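Local coordinates for protein coenzyme A transferase (Yersinia pestis, PDB 3QLI) that probably transfers coenzyme A between acyl-CoA thioesters and carboxylic acids such as acetate, working as a member of the acetyl-CoA hydrolase/transferase family, at residues K56-R61 and G65-L70; E89-I94 and G116-V121; A107-G112 and E350-H355. One frame throughout, in Å; residues are numbered along the deposited sequence.

Overall arrangement
The three contacts run from the loop before strand 70-74, past the loop before the outermost strand 94-98, to the C-terminal half of the chain. Contacts 1 and 2 are buried and adjoin each other: both lead into neighbouring strands, 70-74 and 94-98, and Arg-93 of contact 2 bonds to backbone atoms of contact 1. Contact 3 is only partly buried; it uses helix 103-114, whose C-terminal exit loop supplies one side of contact 2. Chemistry changes along the way, from a salt bridge over an aliphatic core in 56-61/65-70, through a single amide-to-carbonyl bond in 89-94/116-121, to apolar contact without hydrogen bonds in 107-112/350-355, beside residues that bind CoA.

Contact 1: residues K56-R61 and G65-L70; sequences KALADR and GDIGDL
Arg-61, in the last turns of helix 52-63, lays its guanidinium over Ile-67 and turns an edge to Asp-66, so one side chain serves both the apolar and the charged part of this contact. The close-packed part is aliphatic. Leu-58 and Leu-70 meet tip to tip, CD2 of Leu-58 lying 3.8 Å from CD2 of Leu-70. Ile-67 stands at about a right angle to the arginine chain: its CB lies over the centre of the guanidinium face, and its CD1 comes within 3.7 Å of Arg-61 NH1. With CG1 of Ile-67 anti to the backbone N (chi1 -169°), the same CD1 is also brought to within 4.2 Å of CD1 of Leu-58.

The solvent side belongs to Gly-65 and Asp-66, both exposed. Here Arg-61 NE forms a salt bridge to Asp-66 OD2 at 2.8 Å, but the two planar groups are 52° apart and the nitrogen meets the oxygen from above the carboxylate plane. The geometry is thus not that of a coplanar, two-pronged pair. Asp-66 O adds weak bonds from NE and NH2 of Arg-61, the latter at 3.1 Å. NH1 of Arg-61 donates to the carbonyls of Val-33 and Ile-36, which should fix the rotation of the group.

The helix ends in a Schellman motif, with Gly-65 leaving it at positive phi and Asp-66 N donating to Arg-61 O at 2.9 Å as the 6→1 bond of the motif. The loop so begun leads from helix 52-63 to strand 70-74, the helix-to-strand connection of a Rossmann-like parallel alpha/beta fold.

Contact 2: residues E89-I94 and G116-V121; sequences ELNNRI and GGRKVV
Asn-91 sets its side-chain amide against Val-120, the two side chains crossing at about a right angle. The amide oxygen rests on the valine, with Asn-91 OD1 3.4 Å from Val-120 CB, while the amide nitrogen reaches past it to the backbone. There Asn-91 ND2 donates to Val-120 O at 2.7 Å, the one hydrogen bond between the segments. It is nearly straight at the hydrogen, 163°, and the acceptor lies in the amide plane, although the donor is tilted 21° from the plane of the carbonyl. CG of Asn-91 stands anti to its main-chain nitrogen (chi1 -159°), which carries the amide across to the other loop. Both residues are buried, so the bond pairs two polar groups inside the protein.

Arg-118 closes the more open flank. Its chain bends about the CG-CD bond so that the guanidinium folds back over its own segment, one face lying against Val-120 CG1. NH2 of Arg-118 approaches Asn-91 OD1 obliquely, at 3.8 Å. A salt bridge from its NH1 to Asp-115 helps to hold the group there, and Tyr-88 packs against both Arg-118 and Val-120.

Asn-91 itself sits in a tight turn, in which Leu-90 O accepts from the backbone N atoms of both Arg-93 and Ile-94; the chain then enters strand 94-98. On the other side, 116-121 is the exit from helix 103-114. The loop leading into an outermost strand is thus tied to the loop following the next helix, at one edge of the Rossmann-like N-terminal domain.

Contact 3: residues A107-G112 and E350-H355; sequences ALIRRG and EHMLGH
Met-352 reaches from its loop to helix 103-114 and touches two consecutive residues there. Its SD lies 4.0 Å from Ile-109 CD1, and its methyl CE lies 4.0 Å from CG2 of the same isoleucine, so the thioether end spans both branches as the two chains pass at a slant. The bend at the last torsion (chi3 74°) turns the methyl back along the isoleucine. Arg-110 arrives from the opposite direction: its chain, extended from CG to NE, brings NH2 to 3.9 Å from Met-352 CG, a contact made with methylene rather than with sulfur.

In the next shell, Glu-350 steadies the methionine backbone. Its OE2 accepts from Met-352 N at 2.9 Å through the anti lone pair, with an angle of 167° at the hydrogen, while OE1 takes the N-H of Tyr-357. A type II turn from Met-352 to His-355, with Gly-354 at positive phi, folds the chain beyond. On the helix side, Val-121 backs Ile-109, and Arg-106, a CoA-binding residue, packs against Met-352.

Glu-350 has itself been observed to bind CoA, although none is bound to this chain here. Where the N- and C-terminal family regions meet, the segments are thus joined by van der Waals contact and no hydrogen bond; the polar bonds are those within the loop, which set Met-352 beside the CoA-binding Arg-106 and Glu-350.

Contact 1: residues K56-R61 and G65-L70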
ATOM      1  N   LYS A  56       1.673  29.507  22.107  1.00 19.09           N
ATOM      2  CA  LYS A  56       2.338  30.079  23.279  1.00 19.02           C
ATOM      3  C   LYS A  56       1.356  30.187  24.442  1.00 18.62           C
ATOM      4  O   LYS A  56       1.686  29.835  25.586  1.00 20.35           O
ATOM      5  CB  LYS A  56       2.948  31.448  22.960  1.00 21.46           C
ATOM      6  CG  LYS A  56       3.582  32.130  24.171  1.00 22.29           C
ATOM      7  CD  LYS A  56       4.159  33.487  23.785  1.00 32.24           C
ATOM      8  CE  LYS A  56       4.667  34.235  25.009  1.00 41.12           C
ATOM      9  NZ  LYS A  56       6.017  33.763  25.417  1.00 43.94           N
ATOM     10  N   ALA A  57       0.147  30.667  24.160  1.00 14.71           N
ATOM     11  CA  ALA A  57      -0.858  30.836  25.208  1.00 17.69           C
ATOM     12  C   ALA A  57      -1.284  29.485  25.818  1.00 19.29           C
ATOM     13  O   ALA A  57      -1.508  29.363  27.026  1.00 15.87           O
ATOM     14  CB  ALA A  57      -2.073  31.599  24.667  1.00 16.42           C
ATOM     15  N   LEU A  58      -1.393  28.463  24.981  1.00 16.96           N
ATOM     16  CA  LEU A  58      -1.726  27.140  25.482  1.00 15.39           C
ATOM     17  C   LEU A  58      -0.596  26.597  26.363  1.00 17.64           C
ATOM     18  O   LEU A  58      -0.850  26.044  27.431  1.00 17.43           O
ATOM     19  CB  LEU A  58      -2.025  26.183  24.320  1.00 15.10           C
ATOM     20  CG  LEU A  58      -2.460  24.756  24.667  1.00 16.09           C
ATOM     21  CD1 LEU A  58      -3.629  24.744  25.701  1.00 14.38           C
ATOM     22  CD2 LEU A  58      -2.838  24.005  23.374  1.00 15.02           C
ATOM     23  N   ALA A  59       0.650  26.748  25.916  1.00 17.11           N
ATOM     24  CA  ALA A  59       1.800  26.290  26.698  1.00 17.15           C
ATOM     25  C   ALA A  59       1.844  27.002  28.054  1.00 19.45           C
ATOM     26  O   ALA A  59       2.097  26.382  29.095  1.00 19.36           O
ATOM     27  CB  ALA A  59       3.106  26.528  25.931  1.00 17.87           C
ATOM     28  N   ASP A  60       1.615  28.310  28.040  1.00 20.87           N
ATOM     29  CA  ASP A  60       1.554  29.077  29.282  1.00 21.71           C
ATOM     30  C   ASP A  60       0.479  28.531  30.225  1.00 22.73           C
ATOM     31  O   ASP A  60       0.665  28.477  31.455  1.00 21.19           O
ATOM     32  CB  ASP A  60       1.311  30.564  28.983  1.00 21.92           C
ATOM     33  CG  ASP A  60       2.486  31.226  28.266  1.00 25.03           C
ATOM     34  OD1 ASP A  60       3.540  30.574  28.080  1.00 27.45           O
ATOM     35  OD2 ASP A  60       2.352  32.417  27.883  1.00 30.39           O
ATOM     36  N   ARG A  61      -0.642  28.100  29.653  1.00 19.41           N
ATOM     37  CA  ARG A  61      -1.722  27.542  30.448  1.00 20.68           C
ATOM     38  C   ARG A  61      -1.271  26.263  31.171  1.00 22.31           C
ATOM     39  O   ARG A  61      -1.604  26.040  32.341  1.00 23.19           O
ATOM     40  CB  ARG A  61      -2.949  27.282  29.566  1.00 22.35           C
ATOM     41  CG  ARG A  61      -4.241  27.416  30.314  1.00 25.46           C
ATOM     42  CD  ARG A  61      -5.469  27.063  29.495  1.00 20.91           C
ATOM     43  NE  ARG A  61      -6.429  26.424  30.382  1.00 21.16           N
ATOM     44  CZ  ARG A  61      -7.486  25.720  29.998  1.00 22.21           C
ATOM     45  NH1 ARG A  61      -7.773  25.576  28.708  1.00 16.11           N
ATOM     46  NH2 ARG A  61      -8.268  25.176  30.921  1.00 22.52           N
ATOM     47  N   GLY A  65      -0.299  25.295  35.312  1.00 21.56           N
ATOM     48  CA  GLY A  65      -0.997  24.149  35.869  1.00 19.42           C
ATOM     49  C   GLY A  65      -2.507  24.215  35.709  1.00 24.34           C
ATOM     50  O   GLY A  65      -3.240  23.632  36.501  1.00 22.54           O
ATOM     51  N   ASP A  66      -2.969  24.906  34.670  1.00 20.29           N
ATOM     52  CA  ASP A  66      -4.390  25.197  34.483  1.00 19.56           C
ATOM     53  C   ASP A  66      -5.037  24.289  33.423  1.00 21.17           C
ATOM     54  O   ASP A  66      -6.206  24.463  33.072  1.00 20.76           O
ATOM     55  CB  ASP A  66      -4.555  26.679  34.118  1.00 21.04           C
ATOM     56  CG  ASP A  66      -6.007  27.100  33.948  1.00 25.89           C
ATOM     57  OD1 ASP A  66      -6.818  26.853  34.866  1.00 31.18           O
ATOM     58  OD2 ASP A  66      -6.337  27.714  32.899  1.00 28.46           O
ATOM     59  N   ILE A  67      -4.271  23.334  32.906  1.00 20.31           N
ATOM     60  CA  ILE A  67      -4.818  22.327  31.997  1.00 20.33           C
ATOM     61  C   ILE A  67      -3.988  21.066  32.093  1.00 22.27           C
ATOM     62  O   ILE A  67      -2.806  21.120  32.433  1.00 22.43           O
ATOM     63  CB  ILE A  67      -4.876  22.818  30.517  1.00 22.19           C
ATOM     64  CG1 ILE A  67      -5.694  21.843  29.649  1.00 19.47           C
ATOM     65  CG2 ILE A  67      -3.477  22.998  29.947  1.00 18.72           C
ATOM     66  CD1 ILE A  67      -6.033  22.395  28.284  1.00 22.50           C
ATOM     67  N   GLY A  68      -4.615  19.929  31.805  1.00 20.06           N
ATOM     68  CA  GLY A  68      -3.923  18.661  31.844  1.00 19.95           C
ATOM     69  C   GLY A  68      -4.551  17.627  30.939  1.00 18.45           C
ATOM     70  O   GLY A  68      -5.636  17.840  30.393  1.00 17.00           O
ATOM     71  N   ASP A  69      -3.855  16.503  30.798  1.00 15.68           N
ATOM     72  CA  ASP A  69      -4.289  15.386  29.975  1.00 17.51           C
ATOM     73  C   ASP A  69      -4.787  15.848  28.617  1.00 16.06           C
ATOM     74  O   ASP A  69      -5.797  15.358  28.119  1.00 17.78           O
ATOM     75  CB  ASP A  69      -5.373  14.549  30.672  1.00 18.37           C
ATOM     76  CG  ASP A  69      -5.562  13.200  30.006  1.00 26.90           C
ATOM     77  OD1 ASP A  69      -4.572  12.705  29.416  1.00 30.15           O
ATOM     78  OD2 ASP A  69      -6.685  12.645  30.038  1.00 24.40           O
ATOM     79  N   LEU A  70      -4.072  16.791  28.018  1.00 17.81           N
ATOM     80  CA  LEU A  70      -4.445  17.286  26.695  1.00 14.74           C
ATOM     81  C   LEU A  70      -3.642  16.556  25.627  1.00 17.57           C
ATOM     82  O   LEU A  70      -2.418  16.671  25.563  1.00 15.36           O
ATOM     83  CB  LEU A  70      -4.212  18.800  26.586  1.00 14.30           C
ATOM     84  CG  LEU A  70      -4.618  19.422  25.238  1.00 15.83           C
ATOM     85  CD1 LEU A  70      -6.132  19.378  25.055  1.00 13.42           C
ATOM     86  CD2 LEU A  70      -4.116  20.862  25.143  1.00 18.90           C
TER

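Contact 2: residues E89-I94 and G116-V121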
ATOM      1  N   GLU A  89       9.331  19.933  29.318  1.00 21.98           N
ATOM      2  CA  GLU A  89       8.878  20.183  30.689  1.00 19.97           C
ATOM      3  C   GLU A  89       7.365  20.170  30.814  1.00 25.04           C
ATOM      4  O   GLU A  89       6.829  20.056  31.916  1.00 20.30           O
ATOM      5  CB  GLU A  89       9.413  21.520  31.198  1.00 26.64           C
ATOM      6  CG  GLU A  89      10.873  21.762  30.852  1.00 34.61           C
ATOM      7  CD  GLU A  89      11.034  22.458  29.513  1.00 34.59           C
ATOM      8  OE1 GLU A  89      10.553  23.610  29.377  1.00 42.07           O
ATOM      9  OE2 GLU A  89      11.637  21.857  28.598  1.00 29.25           O
ATOM     10  N   LEU A  90       6.666  20.290  29.690  1.00 20.77           N
ATOM     11  CA  LEU A  90       5.205  20.299  29.699  1.00 20.55           C
ATOM     12  C   LEU A  90       4.617  18.949  29.302  1.00 21.09           C
ATOM     13  O   LEU A  90       3.400  18.792  29.220  1.00 20.49           O
ATOM     14  CB  LEU A  90       4.670  21.384  28.762  1.00 18.18           C
ATOM     15  CG  LEU A  90       5.199  22.808  28.938  1.00 20.92           C
ATOM     16  CD1 LEU A  90       4.620  23.729  27.876  1.00 21.37           C
ATOM     17  CD2 LEU A  90       4.888  23.334  30.328  1.00 22.88           C
ATOM     18  N   ASN A  91       5.490  17.979  29.052  1.00 19.07           N
ATOM     19  CA  ASN A  91       5.073  16.647  28.629  1.00 22.87           C
ATOM     20  C   ASN A  91       4.068  15.948  29.544  1.00 24.51           C
ATOM     21  O   ASN A  91       3.341  15.060  29.104  1.00 28.19           O
ATOM     22  CB  ASN A  91       6.295  15.750  28.420  1.00 26.20           C
ATOM     23  CG  ASN A  91       6.001  14.574  27.516  1.00 29.25           C
ATOM     24  OD1 ASN A  91       5.618  13.500  27.980  1.00 33.13           O
ATOM     25  ND2 ASN A  91       6.176  14.769  26.214  1.00 33.00           N
ATOM     26  N   ASN A  92       4.030  16.342  30.810  1.00 26.49           N
ATOM     27  CA  ASN A  92       3.115  15.728  31.769  1.00 24.97           C
ATOM     28  C   ASN A  92       1.702  16.299  31.706  1.00 26.34           C
ATOM     29  O   ASN A  92       0.793  15.799  32.364  1.00 26.65           O
ATOM     30  CB  ASN A  92       3.664  15.865  33.190  1.00 27.43           C
ATOM     31  CG  ASN A  92       3.737  17.309  33.650  1.00 31.37           C
ATOM     32  OD1 ASN A  92       4.150  18.192  32.899  1.00 31.67           O
ATOM     33  ND2 ASN A  92       3.335  17.555  34.892  1.00 38.79           N
ATOM     34  N   ARG A  93       1.525  17.347  30.910  1.00 21.46           N
ATOM     35  CA  ARG A  93       0.231  18.008  30.789  1.00 17.74           C
ATOM     36  C   ARG A  93      -0.270  18.076  29.356  1.00 18.11           C
ATOM     37  O   ARG A  93      -1.462  17.948  29.108  1.00 17.43           O
ATOM     38  CB  ARG A  93       0.300  19.419  31.376  1.00 18.91           C
ATOM     39  CG  ARG A  93       0.411  19.421  32.908  1.00 20.92           C
ATOM     40  CD  ARG A  93       0.470  20.817  33.493  1.00 22.71           C
ATOM     41  NE  ARG A  93       0.474  20.744  34.952  1.00 26.85           N
ATOM     42  CZ  ARG A  93      -0.620  20.611  35.698  1.00 32.01           C
ATOM     43  NH1 ARG A  93      -1.825  20.550  35.129  1.00 25.91           N
ATOM     44  NH2 ARG A  93      -0.511  20.545  37.021  1.00 31.11           N
ATOM     45  N   ILE A  94       0.643  18.319  28.419  1.00 15.88           N
ATOM     46  CA  ILE A  94       0.295  18.324  26.999  1.00 17.85           C
ATOM     47  C   ILE A  94       0.980  17.127  26.370  1.00 18.31           C
ATOM     48  O   ILE A  94       2.198  17.087  26.293  1.00 18.97           O
ATOM     49  CB  ILE A  94       0.754  19.616  26.311  1.00 16.77           C
ATOM     50  CG1 ILE A  94       0.069  20.819  26.972  1.00 19.49           C
ATOM     51  CG2 ILE A  94       0.458  19.558  24.804  1.00 17.55           C
ATOM     52  CD1 ILE A  94       0.515  22.159  26.461  1.00 19.29           C
ATOM     53  N   GLY A 116      15.361   8.238  32.797  1.00 40.19           N
ATOM     54  CA  GLY A 116      14.737   7.050  33.353  1.00 39.27           C
ATOM     55  C   GLY A 116      13.914   6.211  32.390  1.00 40.08           C
ATOM     56  O   GLY A 116      12.964   5.548  32.802  1.00 36.03           O
ATOM     57  N   GLY A 117      14.283   6.233  31.113  1.00 38.85           N
ATOM     58  CA  GLY A 117      13.594   5.460  30.092  1.00 39.00           C
ATOM     59  C   GLY A 117      12.119   5.774  29.923  1.00 38.34           C
ATOM     60  O   GLY A 117      11.312   4.888  29.647  1.00 39.43           O
ATOM     61  N   ARG A 118      11.772   7.044  30.092  1.00 34.81           N
ATOM     62  CA  ARG A 118      10.397   7.516  29.958  1.00 37.08           C
ATOM     63  C   ARG A 118       9.885   7.597  28.517  1.00 33.34           C
ATOM     64  O   ARG A 118      10.625   7.968  27.609  1.00 29.93           O
ATOM     65  CB  ARG A 118      10.276   8.908  30.581  1.00 37.61           C
ATOM     66  CG  ARG A 118       9.800   8.930  32.017  1.00 38.18           C
ATOM     67  CD  ARG A 118       9.751  10.357  32.543  1.00 42.34           C
ATOM     68  NE  ARG A 118       8.626  11.107  31.992  1.00 44.21           N
ATOM     69  CZ  ARG A 118       8.665  12.398  31.680  1.00 41.20           C
ATOM     70  NH1 ARG A 118       9.777  13.094  31.862  1.00 43.04           N
ATOM     71  NH2 ARG A 118       7.590  12.995  31.185  1.00 40.16           N
ATOM     72  N   LYS A 119       8.608   7.273  28.326  1.00 32.31           N
ATOM     73  CA  LYS A 119       7.950   7.403  27.033  1.00 31.69           C
ATOM     74  C   LYS A 119       7.311   8.780  27.076  1.00 26.15           C
ATOM     75  O   LYS A 119       6.508   9.065  27.962  1.00 26.98           O
ATOM     76  CB  LYS A 119       6.889   6.323  26.836  1.00 30.28           C
ATOM     77  CG  LYS A 119       6.288   6.308  25.440  1.00 30.38           C
ATOM     78  CD  LYS A 119       5.279   5.186  25.277  1.00 34.03           C
ATOM     79  CE  LYS A 119       5.527   4.406  23.999  1.00 37.59           C
ATOM     80  NZ  LYS A 119       5.353   5.250  22.787  1.00 37.57           N
ATOM     81  N   VAL A 120       7.680   9.645  26.139  1.00 21.95           N
ATOM     82  CA  VAL A 120       7.219  11.030  26.183  1.00 22.73           C
ATOM     83  C   VAL A 120       6.562  11.468  24.869  1.00 22.09           C
ATOM     84  O   VAL A 120       5.929  12.521  24.808  1.00 23.11           O
ATOM     85  CB  VAL A 120       8.367  11.987  26.553  1.00 22.99           C
ATOM     86  CG1 VAL A 120       8.854  11.683  27.968  1.00 26.87           C
ATOM     87  CG2 VAL A 120       9.513  11.846  25.563  1.00 23.06           C
ATOM     88  N   VAL A 121       6.721  10.653  23.832  1.00 18.83           N
ATOM     89  CA  VAL A 121       6.009  10.840  22.576  1.00 21.41           C
ATOM     90  C   VAL A 121       5.168   9.600  22.315  1.00 20.69           C
ATOM     91  O   VAL A 121       5.651   8.475  22.432  1.00 24.72           O
ATOM     92  CB  VAL A 121       6.975  11.057  21.401  1.00 20.22           C
ATOM     93  CG1 VAL A 121       6.235  10.969  20.054  1.00 16.27           C
ATOM     94  CG2 VAL A 121       7.735  12.389  21.558  1.00 18.48           C
TER

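Contact 3: residues A107-G112 and E350-H355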
ATOM      1  N   ALA A 107      14.307  14.386  19.269  1.00 18.31           N
ATOM      2  CA  ALA A 107      14.951  14.993  20.442  1.00 21.55           C
ATOM      3  C   ALA A 107      14.209  14.672  21.752  1.00 24.08           C
ATOM      4  O   ALA A 107      14.818  14.329  22.767  1.00 24.77           O
ATOM      5  CB  ALA A 107      15.089  16.506  20.258  1.00 26.14           C
ATOM      6  N   LEU A 108      12.888  14.783  21.732  1.00 20.94           N
ATOM      7  CA  LEU A 108      12.093  14.445  22.907  1.00 19.99           C
ATOM      8  C   LEU A 108      12.244  12.974  23.271  1.00 23.84           C
ATOM      9  O   LEU A 108      12.395  12.633  24.451  1.00 25.34           O
ATOM     10  CB  LEU A 108      10.613  14.736  22.651  1.00 18.87           C
ATOM     11  CG  LEU A 108      10.187  16.192  22.484  1.00 20.20           C
ATOM     12  CD1 LEU A 108       8.731  16.257  22.035  1.00 17.12           C
ATOM     13  CD2 LEU A 108      10.389  16.948  23.793  1.00 20.01           C
ATOM     14  N   ILE A 109      12.172  12.098  22.269  1.00 22.14           N
ATOM     15  CA  ILE A 109      12.180  10.657  22.540  1.00 24.55           C
ATOM     16  C   ILE A 109      13.489  10.255  23.199  1.00 27.97           C
ATOM     17  O   ILE A 109      13.509   9.506  24.184  1.00 26.07           O
ATOM     18  CB  ILE A 109      12.016   9.824  21.260  1.00 24.17           C
ATOM     19  CG1 ILE A 109      10.612  10.005  20.682  1.00 22.29           C
ATOM     20  CG2 ILE A 109      12.280   8.338  21.553  1.00 22.93           C
ATOM     21  CD1 ILE A 109      10.427   9.369  19.305  1.00 22.00           C
ATOM     22  N   ARG A 110      14.583  10.767  22.648  1.00 26.34           N
ATOM     23  CA  ARG A 110      15.911  10.435  23.144  1.00 30.87           C
ATOM     24  C   ARG A 110      16.114  10.979  24.553  1.00 33.29           C
ATOM     25  O   ARG A 110      16.645  10.285  25.423  1.00 33.67           O
ATOM     26  CB  ARG A 110      16.986  10.935  22.176  1.00 28.76           C
ATOM     27  CG  ARG A 110      17.090  10.059  20.921  1.00 29.86           C
ATOM     28  CD  ARG A 110      17.756  10.771  19.750  1.00 31.02           C
ATOM     29  NE  ARG A 110      17.789   9.901  18.578  1.00 30.09           N
ATOM     30  CZ  ARG A 110      17.935  10.324  17.329  1.00 30.56           C
ATOM     31  NH1 ARG A 110      18.065  11.622  17.076  1.00 36.32           N
ATOM     32  NH2 ARG A 110      17.954   9.448  16.332  1.00 29.52           N
ATOM     33  N   ARG A 111      15.657  12.203  24.787  1.00 28.08           N
ATOM     34  CA  ARG A 111      15.776  12.807  26.103  1.00 29.10           C
ATOM     35  C   ARG A 111      14.983  11.988  27.117  1.00 31.61           C
ATOM     36  O   ARG A 111      15.430  11.778  28.243  1.00 32.18           O
ATOM     37  CB  ARG A 111      15.270  14.248  26.079  1.00 27.29           C
ATOM     38  CG  ARG A 111      15.392  14.969  27.408  1.00 30.27           C
ATOM     39  CD  ARG A 111      15.010  16.431  27.275  1.00 32.60           C
ATOM     40  NE  ARG A 111      15.010  17.117  28.563  1.00 33.79           N
ATOM     41  CZ  ARG A 111      14.871  18.429  28.709  1.00 34.70           C
ATOM     42  NH1 ARG A 111      14.724  19.205  27.646  1.00 29.14           N
ATOM     43  NH2 ARG A 111      14.884  18.968  29.920  1.00 37.09           N
ATOM     44  N   GLY A 112      13.807  11.523  26.708  1.00 26.88           N
ATOM     45  CA  GLY A 112      12.960  10.732  27.580  1.00 27.47           C
ATOM     46  C   GLY A 112      13.594   9.419  27.994  1.00 35.29           C
ATOM     47  O   GLY A 112      13.503   9.018  29.153  1.00 34.19           O
ATOM     48  N   GLU A 350      13.411   6.293   7.457  1.00 20.55           N
ATOM     49  CA  GLU A 350      13.359   6.554   8.891  1.00 21.41           C
ATOM     50  C   GLU A 350      14.747   6.805   9.472  1.00 23.39           C
ATOM     51  O   GLU A 350      15.629   5.968   9.335  1.00 21.52           O
ATOM     52  CB  GLU A 350      12.691   5.386   9.616  1.00 24.04           C
ATOM     53  CG  GLU A 350      12.702   5.532  11.125  1.00 25.42           C
ATOM     54  CD  GLU A 350      12.018   6.808  11.583  1.00 24.51           C
ATOM     55  OE1 GLU A 350      10.844   7.030  11.197  1.00 21.51           O
ATOM     56  OE2 GLU A 350      12.664   7.595  12.313  1.00 23.42           O
ATOM     57  N   HIS A 351      14.932   7.951  10.128  1.00 19.75           N
ATOM     58  CA  HIS A 351      16.223   8.286  10.740  1.00 24.23           C
ATOM     59  C   HIS A 351      16.535   7.433  11.968  1.00 28.50           C
ATOM     60  O   HIS A 351      17.694   7.133  12.234  1.00 28.55           O
ATOM     61  CB  HIS A 351      16.279   9.765  11.151  1.00 22.85           C
ATOM     62  CG  HIS A 351      16.599  10.705  10.030  1.00 26.39           C
ATOM     63  ND1 HIS A 351      15.626  11.315   9.268  1.00 32.23           N
ATOM     64  CD2 HIS A 351      17.785  11.158   9.558  1.00 29.62           C
ATOM     65  CE1 HIS A 351      16.198  12.096   8.367  1.00 29.58           C
ATOM     66  NE2 HIS A 351      17.507  12.018   8.521  1.00 31.06           N
ATOM     67  N   MET A 352      15.512   7.062  12.734  1.00 24.27           N
ATOM     68  CA  MET A 352      15.743   6.326  13.981  1.00 26.79           C
ATOM     69  C   MET A 352      15.969   4.839  13.748  1.00 33.86           C
ATOM     70  O   MET A 352      15.073   4.131  13.277  1.00 31.56           O
ATOM     71  CB  MET A 352      14.599   6.535  14.972  1.00 28.19           C
ATOM     72  CG  MET A 352      14.417   7.980  15.403  1.00 26.65           C
ATOM     73  SD  MET A 352      13.287   8.185  16.801  1.00 30.36           S
ATOM     74  CE  MET A 352      14.291   7.586  18.160  1.00 32.37           C
ATOM     75  N   LEU A 353      17.171   4.380  14.095  1.00 34.24           N
ATOM     76  CA  LEU A 353      17.584   2.992  13.891  1.00 39.95           C
ATOM     77  C   LEU A 353      16.620   1.979  14.500  1.00 38.09           C
ATOM     78  O   LEU A 353      16.277   2.067  15.679  1.00 37.94           O
ATOM     79  CB  LEU A 353      18.980   2.764  14.479  1.00 48.70           C
ATOM     80  CG  LEU A 353      20.213   3.281  13.737  1.00 47.44           C
ATOM     81  CD1 LEU A 353      20.104   4.766  13.408  1.00 47.35           C
ATOM     82  CD2 LEU A 353      21.465   3.003  14.564  1.00 55.12           C
ATOM     83  N   GLY A 354      16.194   1.015  13.686  1.00 39.86           N
ATOM     84  CA  GLY A 354      15.339  -0.065  14.151  1.00 38.49           C
ATOM     85  C   GLY A 354      13.860   0.273  14.133  1.00 42.05           C
ATOM     86  O   GLY A 354      13.009  -0.622  14.202  1.00 45.50           O
ATOM     87  N   HIS A 355      13.548   1.563  14.032  1.00 34.03           N
ATOM     88  CA  HIS A 355      12.158   2.014  14.049  1.00 31.96           C
ATOM     89  C   HIS A 355      11.650   2.345  12.661  1.00 32.11           C
ATOM     90  O   HIS A 355      12.419   2.404  11.693  1.00 25.83           O
ATOM     91  CB  HIS A 355      12.002   3.235  14.958  1.00 33.16           C
ATOM     92  CG  HIS A 355      12.377   2.972  16.380  1.00 34.63           C
ATOM     93  ND1 HIS A 355      11.466   2.546  17.323  1.00 36.80           N
ATOM     94  CD2 HIS A 355      13.570   3.059  17.017  1.00 40.33           C
ATOM     95  CE1 HIS A 355      12.080   2.388  18.482  1.00 39.54           C
ATOM     96  NE2 HIS A 355      13.356   2.691  18.323  1.00 39.87           N
TER